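Side-chain contacts in protein-glutamine gamma-glutamyltransferase 2 (Pagrus major, PDB 1G0D), which probably catalyses the calcium-dependent joining of peptide-bound glutamine to lysine side chains or other primary amines, thereby cross-linking or aminating proteins: residues D147-Q152 against K426-N431; M156-V161 against G657-L662; V494-E497 against D501-A504; V308-N313 against R324-W329; I633-A638 against G643-K648. All coordinates share one frame; numbering follows the deposited sequence.

Contacts 1 and 2 adjoin, their centres 13 Å apart: helix 148-156 leads directly into strand 159-164, and a probable hydrogen bond within the helix, from Met156 N to Leu151 O (3.0 Å), links the two contacts. Their segments alternate along the chain, so the helix-strand unit meets first a loop near a probable calcium site and then the C-terminal Ig-like domain. Contact 5 closes an edge of that domain, with nearest atoms about 9 Å from contact 2. Contact 4, nested in the loops closed by contacts 1 and 2, shares a mixed sheet with contact 3 (centres 27 Å apart). Contacts 3 and 5 lie farthest apart, about 53 Å between centres, in two different beta domains of this elongated monomer.

Contact 1 of 5, residues D147-Q152 against K426-N431; sequences DESKLQ and KSVYGN. With SO4 (sulfate ion), chain B.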
# COMPACT_ATOMS: atom_id res chain seq x y z
N ASP A 147 13.86 11.25 -13.28
CA ASP A 147 14.91 10.41 -12.71
C ASP A 147 14.54 8.95 -12.99
O ASP A 147 13.72 8.37 -12.32
CB ASP A 147 15.06 10.65 -11.23
CG ASP A 147 16.22 9.86 -10.63
OD1 ASP A 147 16.79 10.31 -9.62
OD2 ASP A 147 16.56 8.78 -11.19
N GLU A 148 15.16 8.38 -14.00
CA GLU A 148 14.90 7.01 -14.43
C GLU A 148 15.10 5.99 -13.36
O GLU A 148 14.48 4.94 -13.40
CB GLU A 148 15.79 6.64 -15.63
CG GLU A 148 15.35 7.25 -16.91
CD GLU A 148 15.73 6.40 -18.09
OE1 GLU A 148 16.78 5.72 -17.95
OE2 GLU A 148 14.99 6.41 -19.13
N SER A 149 15.99 6.27 -12.42
CA SER A 149 16.22 5.28 -11.37
C SER A 149 15.04 5.16 -10.36
O SER A 149 14.84 4.13 -9.71
CB SER A 149 17.49 5.63 -10.63
OG SER A 149 17.20 6.39 -9.48
N LYS A 150 14.26 6.23 -10.24
CA LYS A 150 13.14 6.21 -9.32
C LYS A 150 11.92 5.67 -10.00
O LYS A 150 11.02 5.17 -9.34
CB LYS A 150 12.88 7.62 -8.83
CG LYS A 150 13.98 8.15 -8.00
CD LYS A 150 13.54 9.38 -7.35
CE LYS A 150 14.74 10.11 -6.83
NZ LYS A 150 14.24 11.28 -6.06
N LEU A 151 11.86 5.77 -11.32
CA LEU A 151 10.72 5.25 -12.06
C LEU A 151 10.82 3.73 -12.09
O LEU A 151 9.83 3.01 -12.18
CB LEU A 151 10.69 5.83 -13.48
CG LEU A 151 10.07 7.23 -13.53
CD1 LEU A 151 10.28 7.86 -14.90
CD2 LEU A 151 8.61 7.12 -13.22
N GLN A 152 12.04 3.23 -11.99
CA GLN A 152 12.28 1.79 -12.01
C GLN A 152 11.73 1.14 -10.76
O GLN A 152 11.24 0.02 -10.79
CB GLN A 152 13.78 1.53 -12.11
CG GLN A 152 14.14 0.09 -12.13
CD GLN A 152 13.35 -0.67 -13.16
OE1 GLN A 152 13.22 -0.21 -14.33
NE2 GLN A 152 12.80 -1.83 -12.75
N LYS A 426 10.06 1.99 1.12
CA LYS A 426 11.22 1.20 0.67
C LYS A 426 12.24 2.05 -0.10
O LYS A 426 11.90 2.98 -0.83
CB LYS A 426 10.78 0.02 -0.22
CG LYS A 426 11.93 -0.84 -0.78
CD LYS A 426 11.45 -1.98 -1.66
CE LYS A 426 12.55 -2.51 -2.57
NZ LYS A 426 13.22 -1.40 -3.31
N SER A 427 13.49 1.68 0.08
CA SER A 427 14.58 2.35 -0.56
C SER A 427 14.69 1.97 -2.04
O SER A 427 14.46 0.84 -2.43
CB SER A 427 15.86 1.96 0.13
OG SER A 427 16.92 2.45 -0.65
N VAL A 428 15.10 2.95 -2.85
CA VAL A 428 15.25 2.73 -4.26
C VAL A 428 16.36 1.76 -4.58
O VAL A 428 16.38 1.13 -5.65
CB VAL A 428 15.55 4.04 -4.97
CG1 VAL A 428 16.00 3.76 -6.38
CG2 VAL A 428 14.31 4.89 -4.98
N TYR A 429 17.31 1.65 -3.68
CA TYR A 429 18.41 0.74 -3.93
C TYR A 429 18.58 -0.10 -2.70
O TYR A 429 19.03 0.38 -1.67
CB TYR A 429 19.69 1.52 -4.22
CG TYR A 429 19.73 2.08 -5.61
CD1 TYR A 429 19.22 1.35 -6.70
CD2 TYR A 429 20.25 3.35 -5.85
CE1 TYR A 429 19.22 1.88 -8.00
CE2 TYR A 429 20.25 3.89 -7.14
CZ TYR A 429 19.73 3.15 -8.21
OH TYR A 429 19.72 3.73 -9.45
N GLY A 430 18.26 -1.37 -2.83
CA GLY A 430 18.34 -2.25 -1.69
C GLY A 430 16.93 -2.35 -1.16
O GLY A 430 15.99 -1.73 -1.69
N ASN A 431 16.76 -3.12 -0.10
CA ASN A 431 15.43 -3.27 0.47
C ASN A 431 15.41 -2.62 1.84
O ASN A 431 14.66 -3.03 2.74
CB ASN A 431 15.05 -4.76 0.50
CG ASN A 431 14.74 -5.33 -0.93
OD1 ASN A 431 15.63 -5.36 -1.80
ND2 ASN A 431 13.49 -5.74 -1.17
S SO4 B . 11.86 11.46 -2.79
O1 SO4 B . 10.93 12.36 -2.29
O2 SO4 B . 11.48 11.14 -4.12
O3 SO4 B . 13.01 12.24 -2.88
O4 SO4 B . 12.06 10.38 -1.86
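Ser149 meets Val428 and Tyr429 through van der Waals contacts, with no hydrogen bond across the 144 Å² interface. Its CB lies 3.2 Å from Tyr429 OH, the phenol reaching the helix by its hydroxyl end. Val428 CG1 approaches Ser149 O at 3.5 Å. This branch is anti to the valine's backbone N (chi1 168°) and also sits over the centre of the Tyr429 ring, placing the one methyl between ring and helix carbonyl. The polar bonds stay within each segment. Asp147 is the N-cap: its OD2 accepts from Ser149 N at 2.9 Å and from Ser149 OG at 3.0 Å, the hydroxyl coming from above the carboxylate plane by 37°, which would hold it in this rotation. In the loop, Lys426 NZ donates to Ser427 O at 2.7 Å and Gly430 O at 3.2 Å. Lys150 NZ adds a weak bond to sulfate O2 at 3.4 Å; Arg291 and Trp351 also hold this ion, probably a crystallisation solute. Val428 lies about 6 Å, side chain to side chain, from Glu434, a probable calcium ligand. The loop rests on the first turn of helix 148-156, tied to it by the Lys426-Glu153 salt bridge, while Lys426 and Asn431 pack on strand 159-164.

Contact 2 of 5, residues M156-V161 against G657-L662; sequences MNEDGV and GVRKLL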
# COMPACT_ATOMS: atom_id res chain seq x y z
N MET A 156 8.26 0.42 -12.38
CA MET A 156 8.67 -0.89 -12.86
C MET A 156 8.93 -2.00 -11.88
O MET A 156 8.86 -3.16 -12.25
CB MET A 156 9.87 -0.70 -13.77
CG MET A 156 9.52 0.20 -14.95
SD MET A 156 8.49 -0.72 -16.03
CE MET A 156 7.54 0.47 -16.63
N ASN A 157 9.25 -1.69 -10.64
CA ASN A 157 9.51 -2.76 -9.69
C ASN A 157 8.22 -3.46 -9.22
O ASN A 157 7.25 -2.81 -8.84
CB ASN A 157 10.27 -2.24 -8.50
CG ASN A 157 10.80 -3.36 -7.67
OD1 ASN A 157 10.36 -4.49 -7.83
ND2 ASN A 157 11.75 -3.07 -6.79
N GLU A 158 8.21 -4.79 -9.25
CA GLU A 158 7.01 -5.52 -8.86
C GLU A 158 7.07 -6.11 -7.45
O GLU A 158 6.09 -6.67 -6.94
CB GLU A 158 6.73 -6.65 -9.84
CG GLU A 158 6.18 -6.24 -11.21
CD GLU A 158 6.13 -7.42 -12.18
OE1 GLU A 158 7.21 -7.97 -12.53
OE2 GLU A 158 5.01 -7.82 -12.57
N ASP A 159 8.22 -5.97 -6.81
CA ASP A 159 8.43 -6.49 -5.47
C ASP A 159 8.73 -5.35 -4.56
O ASP A 159 9.65 -4.58 -4.82
CB ASP A 159 9.61 -7.44 -5.47
CG ASP A 159 9.28 -8.74 -6.11
OD1 ASP A 159 8.45 -9.46 -5.51
OD2 ASP A 159 9.82 -9.04 -7.21
N GLY A 160 7.96 -5.22 -3.50
CA GLY A 160 8.17 -4.15 -2.56
C GLY A 160 8.33 -4.69 -1.15
O GLY A 160 8.44 -5.89 -0.91
N VAL A 161 8.39 -3.77 -0.20
CA VAL A 161 8.50 -4.12 1.18
C VAL A 161 7.60 -3.11 1.88
O VAL A 161 7.69 -1.92 1.60
CB VAL A 161 9.97 -3.96 1.62
CG1 VAL A 161 10.11 -4.12 3.10
CG2 VAL A 161 10.81 -4.99 0.91
N GLY A 657 14.86 -12.76 -14.73
CA GLY A 657 15.13 -11.62 -13.87
C GLY A 657 15.43 -11.94 -12.41
O GLY A 657 15.46 -13.12 -12.02
N VAL A 658 15.72 -10.91 -11.63
CA VAL A 658 15.96 -11.10 -10.21
C VAL A 658 14.56 -11.09 -9.56
O VAL A 658 13.89 -10.06 -9.50
CB VAL A 658 16.81 -9.96 -9.63
CG1 VAL A 658 17.01 -10.19 -8.14
CG2 VAL A 658 18.14 -9.89 -10.35
N ARG A 659 14.11 -12.24 -9.10
CA ARG A 659 12.78 -12.33 -8.56
C ARG A 659 12.78 -12.74 -7.11
O ARG A 659 13.78 -13.23 -6.60
CB ARG A 659 11.97 -13.30 -9.42
CG ARG A 659 12.34 -13.22 -10.89
CD ARG A 659 11.15 -13.52 -11.78
NE ARG A 659 11.06 -12.61 -12.91
CZ ARG A 659 10.48 -11.41 -12.89
NH1 ARG A 659 10.44 -10.66 -13.97
NH2 ARG A 659 9.94 -10.96 -11.78
N LYS A 660 11.66 -12.50 -6.45
CA LYS A 660 11.51 -12.82 -5.04
C LYS A 660 10.35 -13.82 -4.80
O LYS A 660 9.23 -13.66 -5.36
CB LYS A 660 11.28 -11.50 -4.27
CG LYS A 660 12.39 -10.47 -4.48
CD LYS A 660 13.22 -10.31 -3.21
CE LYS A 660 14.63 -9.80 -3.48
NZ LYS A 660 14.57 -8.68 -4.44
N LEU A 661 10.63 -14.88 -4.03
CA LEU A 661 9.63 -15.91 -3.75
C LEU A 661 9.15 -15.65 -2.36
O LEU A 661 9.95 -15.54 -1.42
CB LEU A 661 10.22 -17.31 -3.86
CG LEU A 661 9.25 -18.46 -3.64
CD1 LEU A 661 8.14 -18.45 -4.68
CD2 LEU A 661 10.03 -19.77 -3.67
N LEU A 662 7.83 -15.50 -2.26
CA LEU A 662 7.15 -15.18 -1.00
C LEU A 662 6.34 -16.36 -0.45
O LEU A 662 5.70 -17.11 -1.19
CB LEU A 662 6.22 -13.97 -1.18
CG LEU A 662 6.80 -12.56 -1.34
CD1 LEU A 662 7.79 -12.48 -2.48
CD2 LEU A 662 5.67 -11.65 -1.63
O HOH W 1 7.06 -11.73 -6.20
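Asp159 and Lys660 mark the closest backbone approach, their CA atoms 7.1 Å apart, too far for strand pairing; the two strands belong to different sheets and face each other through side chains. Strand 159-164 is preceded by an Asx turn: Asp159 N donates to Asn157 OD1 at 2.8 Å, from above the amide's carbonyl plane. Asp159 then lays its carboxylate against the aliphatic base of Lys660, with OD1 3.7 Å from CB and OD2 4.0 Å from CG. A water completes the junction, donating to Asp159 OD1 at 2.7 Å and to Lys660 O at 3.0 Å. This is an interdomain seam, where strand 659-666 of the C-terminal Ig-like domain faces the hairpin of strands 159-164 and 169-176. Next along it, Glu158 OE1 comes within 4.1 Å of Arg659 NH2, at the guanidinium edge and near its plane. Although opposite in charge, the pair is beyond salt-bridge range, and the carboxylate and guanidinium planes stand 84° apart. The firmer partners of Glu158 are Phe180 N, which donates to OE2, and Arg655, which forms a salt bridge with OE1. Leu662 adds only its CD1, 4.3 Å from Asp159 OD1.

Contact 3 of 5, residues V494-E497 against D501-A504; sequences VKNE and DAHA
A beta-arch joins strand 488-496 to strand 502-513, and Asn496 and Ala502 meet where the connection begins and ends. The evidence for an arch rather than a hairpin is that no hydrogen bond links the two segments and that each strand pairs in a sheet of its own: Asn496 with Lys536, Ala502 with Val532. The CA atoms of Asn496 and Ala502 lie 7.3 Å apart, the nearest such pair. Asn496 contributes the larger share of the contact. Its CG is anti to the backbone N (chi1 177°), and with chi2 at -3° OD1 eclipses CA, which sends ND2 outward to the second strand. There Asn496 ND2 sits 3.6 Å from both Ala502 CB and Ala502 N. Asp501 C is 4.2 Å from Asn496 ND2. These approaches are packing. The polar work of the amide lies just beyond: ND2 donates to Val532 O, in strand 525-532, and to Arg500 O. ND2 is thus held by two backbone carbonyls, OD1 only weakly by the backbone N-H of Gly498. Only 77 Å² is buried between the segments, with the methyl of Ala502 lying against the amide. The probable GTP-binding Ser476 has its side chain about 12 Å from that of Asn496, too far to share in this contact. Such a crossing between facing sheets is typical of beta-sandwich folds, consistent with the two sheets here.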
# COMPACT_ATOMS: atom_id res chain seq x y z
N VAL A 494 12.47 3.23 36.47
CA VAL A 494 12.23 4.60 36.90
C VAL A 494 13.61 5.19 37.20
O VAL A 494 14.31 4.68 38.06
CB VAL A 494 11.41 4.64 38.21
CG1 VAL A 494 11.15 6.07 38.59
CG2 VAL A 494 10.11 3.83 38.06
N LYS A 495 14.02 6.23 36.49
CA LYS A 495 15.34 6.80 36.75
C LYS A 495 15.18 8.11 37.44
O LYS A 495 14.63 9.04 36.89
CB LYS A 495 16.13 7.07 35.44
CG LYS A 495 17.04 5.92 34.92
CD LYS A 495 17.03 5.76 33.37
CE LYS A 495 15.60 5.95 32.75
NZ LYS A 495 14.72 4.73 32.63
N ASN A 496 15.68 8.20 38.65
CA ASN A 496 15.60 9.46 39.34
C ASN A 496 16.90 10.20 39.06
O ASN A 496 17.92 9.89 39.65
CB ASN A 496 15.43 9.24 40.86
CG ASN A 496 15.41 10.54 41.63
OD1 ASN A 496 15.57 11.62 41.06
ND2 ASN A 496 15.22 10.44 42.94
N GLU A 497 16.92 11.14 38.14
CA GLU A 497 18.16 11.86 37.95
C GLU A 497 18.04 13.21 38.64
O GLU A 497 18.28 14.27 38.05
CB GLU A 497 18.52 12.06 36.48
CG GLU A 497 17.95 11.04 35.54
CD GLU A 497 16.97 11.69 34.59
OE1 GLU A 497 17.17 11.61 33.35
OE2 GLU A 497 16.00 12.31 35.10
N ASP A 501 15.94 12.20 47.28
CA ASP A 501 15.23 10.92 47.17
C ASP A 501 13.78 11.12 46.78
O ASP A 501 13.16 12.08 47.23
CB ASP A 501 15.28 10.20 48.49
CG ASP A 501 16.44 9.27 48.58
OD1 ASP A 501 17.50 9.62 48.02
OD2 ASP A 501 16.29 8.20 49.20
N ALA A 502 13.23 10.21 45.99
CA ALA A 502 11.86 10.37 45.53
C ALA A 502 11.04 9.15 45.71
O ALA A 502 11.37 8.08 45.23
CB ALA A 502 11.86 10.75 44.11
N HIS A 503 9.93 9.31 46.40
CA HIS A 503 9.04 8.20 46.64
C HIS A 503 7.81 8.39 45.77
O HIS A 503 7.20 9.46 45.77
CB HIS A 503 8.65 8.16 48.14
CG HIS A 503 9.54 8.99 49.03
ND1 HIS A 503 10.73 8.52 49.54
CD2 HIS A 503 9.38 10.23 49.54
CE1 HIS A 503 11.27 9.44 50.33
NE2 HIS A 503 10.46 10.49 50.35
N ALA A 504 7.43 7.38 45.00
CA ALA A 504 6.27 7.51 44.13
C ALA A 504 5.49 6.20 44.00
O ALA A 504 5.89 5.14 44.51
CB ALA A 504 6.71 8.03 42.75

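Contact 4 of 5, residues V308-N313 against R324-W329; sequences VDFLLN and RSDSSW
Phe310 reaches from its strand to the loop that carries Ser325, Asp326 and Ser327, and its ring meets one at the edge and two obliquely. With CG anti to the backbone N (chi1 -161°), the ring projects between two segments whose nearest CA atoms, those of Phe310 and Ser327, are 8.2 Å apart. Ser325 O lies at the ring edge, near its plane, 4.2 Å from Phe310 CZ. Asp326 approaches obliquely: OD1 is 4.1 Å from Phe310 CZ, the two side chains cross at about a right angle, and ring and carboxylate planes are 44° apart. Ser327 comes obliquely too, its N 3.9 Å from Phe310 CE1 and its OG 4.2 Å from CD1. All of this is packing, and the 113 Å² buried holds no hydrogen bond. The charge of Asp326 is met on OD2 by salt bridges to Lys562 and Arg560, and its side chain lies about 7 Å from that of Asn579, a probable GTP-binding residue. From its own strand, Leu312 CD1 touches the ring edge in plane. Strand 307-312 borders the mixed sheet and pairs with strand 397-403, whose Tyr400 also meets the Phe310 ring; the loop leads into strand 329-339, which bears the catalytic His332.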
# COMPACT_ATOMS: atom_id res chain seq x y z
N VAL A 308 -7.06 16.48 21.04
CA VAL A 308 -7.87 15.52 21.74
C VAL A 308 -7.36 15.37 23.18
O VAL A 308 -6.15 15.25 23.44
CB VAL A 308 -7.84 14.15 20.99
CG1 VAL A 308 -8.43 13.02 21.85
CG2 VAL A 308 -8.59 14.29 19.65
N ASP A 309 -8.27 15.45 24.12
CA ASP A 309 -7.91 15.23 25.49
C ASP A 309 -8.50 13.84 25.75
O ASP A 309 -9.67 13.58 25.48
CB ASP A 309 -8.49 16.34 26.35
CG ASP A 309 -7.80 17.69 26.07
OD1 ASP A 309 -6.60 17.82 26.40
OD2 ASP A 309 -8.42 18.61 25.52
N PHE A 310 -7.66 12.94 26.20
CA PHE A 310 -8.04 11.57 26.43
C PHE A 310 -8.20 11.32 27.91
O PHE A 310 -7.20 11.28 28.63
CB PHE A 310 -6.94 10.68 25.87
CG PHE A 310 -7.36 9.28 25.62
CD1 PHE A 310 -7.77 8.89 24.36
CD2 PHE A 310 -7.36 8.34 26.64
CE1 PHE A 310 -8.17 7.58 24.13
CE2 PHE A 310 -7.75 7.04 26.41
CZ PHE A 310 -8.16 6.66 25.15
N LEU A 311 -9.45 11.15 28.36
CA LEU A 311 -9.78 10.90 29.77
C LEU A 311 -9.71 9.46 30.23
O LEU A 311 -10.37 8.56 29.71
CB LEU A 311 -11.17 11.43 30.07
CG LEU A 311 -11.46 12.80 29.49
CD1 LEU A 311 -12.84 13.24 29.94
CD2 LEU A 311 -10.40 13.78 29.96
N LEU A 312 -8.89 9.26 31.25
CA LEU A 312 -8.65 7.97 31.85
C LEU A 312 -9.11 8.09 33.31
O LEU A 312 -9.32 9.18 33.81
CB LEU A 312 -7.15 7.71 31.80
CG LEU A 312 -6.51 6.79 30.74
CD1 LEU A 312 -7.37 6.73 29.54
CD2 LEU A 312 -5.11 7.28 30.41
N ASN A 313 -9.29 6.99 33.99
CA ASN A 313 -9.67 7.09 35.38
C ASN A 313 -8.38 6.89 36.14
O ASN A 313 -7.31 6.80 35.53
CB ASN A 313 -10.68 6.03 35.74
CG ASN A 313 -10.16 4.64 35.51
OD1 ASN A 313 -8.95 4.40 35.47
ND2 ASN A 313 -11.09 3.70 35.35
N ARG A 324 -13.43 0.45 23.46
CA ARG A 324 -12.28 -0.43 23.29
C ARG A 324 -11.06 0.14 22.64
O ARG A 324 -9.98 -0.39 22.82
CB ARG A 324 -12.68 -1.66 22.48
CG ARG A 324 -13.46 -2.67 23.26
CD ARG A 324 -13.81 -3.87 22.42
NE ARG A 324 -12.65 -4.70 22.12
CZ ARG A 324 -12.57 -5.49 21.06
NH1 ARG A 324 -11.47 -6.22 20.85
NH2 ARG A 324 -13.59 -5.56 20.23
N SER A 325 -11.20 1.22 21.88
CA SER A 325 -10.05 1.82 21.20
C SER A 325 -9.15 2.60 22.11
O SER A 325 -9.62 3.41 22.89
CB SER A 325 -10.49 2.74 20.08
OG SER A 325 -11.22 2.00 19.13
N ASP A 326 -7.85 2.35 21.98
CA ASP A 326 -6.82 2.99 22.79
C ASP A 326 -5.89 3.94 21.98
O ASP A 326 -4.72 3.65 21.69
CB ASP A 326 -6.02 1.88 23.45
CG ASP A 326 -5.28 2.34 24.68
OD1 ASP A 326 -5.51 3.48 25.14
OD2 ASP A 326 -4.48 1.53 25.17
N SER A 327 -6.45 5.09 21.61
CA SER A 327 -5.70 6.08 20.87
C SER A 327 -5.04 5.62 19.57
O SER A 327 -5.52 4.70 18.87
CB SER A 327 -4.63 6.68 21.78
OG SER A 327 -4.63 8.08 21.66
N SER A 328 -3.94 6.31 19.27
CA SER A 328 -3.17 6.11 18.06
C SER A 328 -2.82 4.69 17.71
O SER A 328 -2.44 3.90 18.57
CB SER A 328 -1.89 6.93 18.13
OG SER A 328 -2.18 8.29 18.43
N TRP A 329 -2.94 4.39 16.42
CA TRP A 329 -2.63 3.07 15.88
C TRP A 329 -1.14 2.77 16.00
O TRP A 329 -0.33 3.71 16.00
CB TRP A 329 -3.04 3.03 14.42
CG TRP A 329 -4.51 3.11 14.19
CD1 TRP A 329 -5.46 3.64 15.03
CD2 TRP A 329 -5.21 2.64 13.02
NE1 TRP A 329 -6.71 3.53 14.45
CE2 TRP A 329 -6.58 2.91 13.22
CE3 TRP A 329 -4.82 2.00 11.83
CZ2 TRP A 329 -7.56 2.58 12.26
CZ3 TRP A 329 -5.79 1.67 10.88
CH2 TRP A 329 -7.14 1.96 11.10

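Contact 5 of 5, residues I633-A638 against G643-K648; sequences IHVNGA and GKVSVK
Ile633 and Val647 are modelled closer than carbons can sit, with CG2 of the first and CG1 of the second at 3.0 Å, so the detail of that touch is doubtful. What can be relied on is the general encounter. The CA atoms of Ile633 and Val647 are 7.2 Å apart, and the two side chains reach toward each other, tip to tip. The delta methyl of Ile633, at the end of a CG1 branch anti to the carbonyl carbon (chi1 -48°), meets the end of Val647, its CD1 3.9 Å from Val647 CB and 4.0 Å from Val647 CG2. The same CD1 stands 3.8 Å from Lys648 O, so it also covers backbone. Val635 and Val645 form a second apolar pair of ordinary spacing, CG2 to CG1 at 3.9 Å, crossing at about a right angle. From outside the segments, Phe620 packs on Ile633, Val635 and Val647, closing the cluster from strand 619-624. The residues belong to strand 628-634 with its following loop and to strand 644-651, edge strands of two different sheets in the C-terminal Ig-like domain, and their backbone bonds run to separate neighbours: Ile633 to Phe620, Val645 to Phe607, Val647 to Val605. Across the 215 Å² buried here no hydrogen bond forms. The chemistry implies that the two sheet edges are held together in this place by branched aliphatic packing and not by strand pairing.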
# COMPACT_ATOMS: atom_id res chain seq x y z
N ILE A 633 0.35 -25.55 -0.24
CA ILE A 633 0.88 -26.85 0.17
C ILE A 633 0.26 -27.12 1.54
O ILE A 633 0.58 -26.43 2.51
CB ILE A 633 2.38 -26.85 0.39
CG1 ILE A 633 3.08 -26.17 -0.78
CG2 ILE A 633 2.85 -28.28 0.68
CD1 ILE A 633 4.55 -26.09 -0.61
N HIS A 634 -0.63 -28.10 1.63
CA HIS A 634 -1.25 -28.41 2.91
C HIS A 634 -0.43 -29.45 3.65
O HIS A 634 -0.14 -30.51 3.12
CB HIS A 634 -2.68 -28.92 2.70
CG HIS A 634 -3.63 -27.86 2.24
ND1 HIS A 634 -3.68 -27.42 0.93
CD2 HIS A 634 -4.57 -27.13 2.91
CE1 HIS A 634 -4.60 -26.47 0.82
NE2 HIS A 634 -5.15 -26.28 2.00
N VAL A 635 0.01 -29.12 4.86
CA VAL A 635 0.76 -30.04 5.70
C VAL A 635 -0.22 -31.14 6.07
O VAL A 635 -1.28 -30.87 6.65
CB VAL A 635 1.23 -29.36 7.01
CG1 VAL A 635 1.78 -30.41 7.97
CG2 VAL A 635 2.26 -28.29 6.69
N ASN A 636 0.10 -32.38 5.71
CA ASN A 636 -0.80 -33.48 6.03
C ASN A 636 -0.46 -33.99 7.43
O ASN A 636 0.59 -34.59 7.66
CB ASN A 636 -0.70 -34.59 4.97
CG ASN A 636 -1.26 -34.14 3.59
OD1 ASN A 636 -0.68 -34.44 2.53
ND2 ASN A 636 -2.41 -33.43 3.62
N GLY A 637 -1.36 -33.71 8.36
CA GLY A 637 -1.13 -34.10 9.73
C GLY A 637 -1.09 -32.86 10.61
O GLY A 637 -1.67 -31.84 10.25
N ALA A 638 -0.44 -32.95 11.75
CA ALA A 638 -0.35 -31.82 12.66
C ALA A 638 1.09 -31.76 13.12
O ALA A 638 1.72 -32.78 13.43
CB ALA A 638 -1.29 -31.98 13.85
N GLY A 643 8.14 -29.31 16.88
CA GLY A 643 8.58 -30.15 15.77
C GLY A 643 8.86 -29.39 14.49
O GLY A 643 8.21 -28.38 14.21
N LYS A 644 9.82 -29.87 13.70
CA LYS A 644 10.15 -29.21 12.43
C LYS A 644 9.21 -29.60 11.29
O LYS A 644 8.92 -30.77 11.10
CB LYS A 644 11.59 -29.51 12.01
CG LYS A 644 11.99 -28.89 10.65
CD LYS A 644 13.40 -29.25 10.22
CE LYS A 644 14.46 -28.54 11.10
NZ LYS A 644 15.89 -28.99 10.88
N VAL A 645 8.75 -28.59 10.55
CA VAL A 645 7.85 -28.75 9.40
C VAL A 645 8.66 -28.56 8.15
O VAL A 645 9.57 -27.74 8.12
CB VAL A 645 6.78 -27.68 9.38
CG1 VAL A 645 5.55 -28.20 8.71
CG2 VAL A 645 6.47 -27.25 10.77
N SER A 646 8.35 -29.31 7.11
CA SER A 646 9.12 -29.17 5.89
C SER A 646 8.37 -29.62 4.66
O SER A 646 8.05 -30.80 4.55
CB SER A 646 10.42 -29.98 5.97
OG SER A 646 10.98 -29.92 7.28
N VAL A 647 8.09 -28.68 3.75
CA VAL A 647 7.41 -28.97 2.47
C VAL A 647 8.29 -28.51 1.32
O VAL A 647 9.41 -27.99 1.52
CB VAL A 647 6.10 -28.20 2.26
CG1 VAL A 647 4.95 -29.00 2.77
CG2 VAL A 647 6.18 -26.84 2.91
N LYS A 648 7.77 -28.70 0.11
CA LYS A 648 8.45 -28.29 -1.10
C LYS A 648 7.44 -28.31 -2.21
O LYS A 648 6.47 -29.03 -2.14
CB LYS A 648 9.62 -29.20 -1.41
CG LYS A 648 9.35 -30.64 -1.19
CD LYS A 648 8.94 -31.27 -2.48
CE LYS A 648 9.36 -32.71 -2.49
NZ LYS A 648 10.76 -32.89 -1.97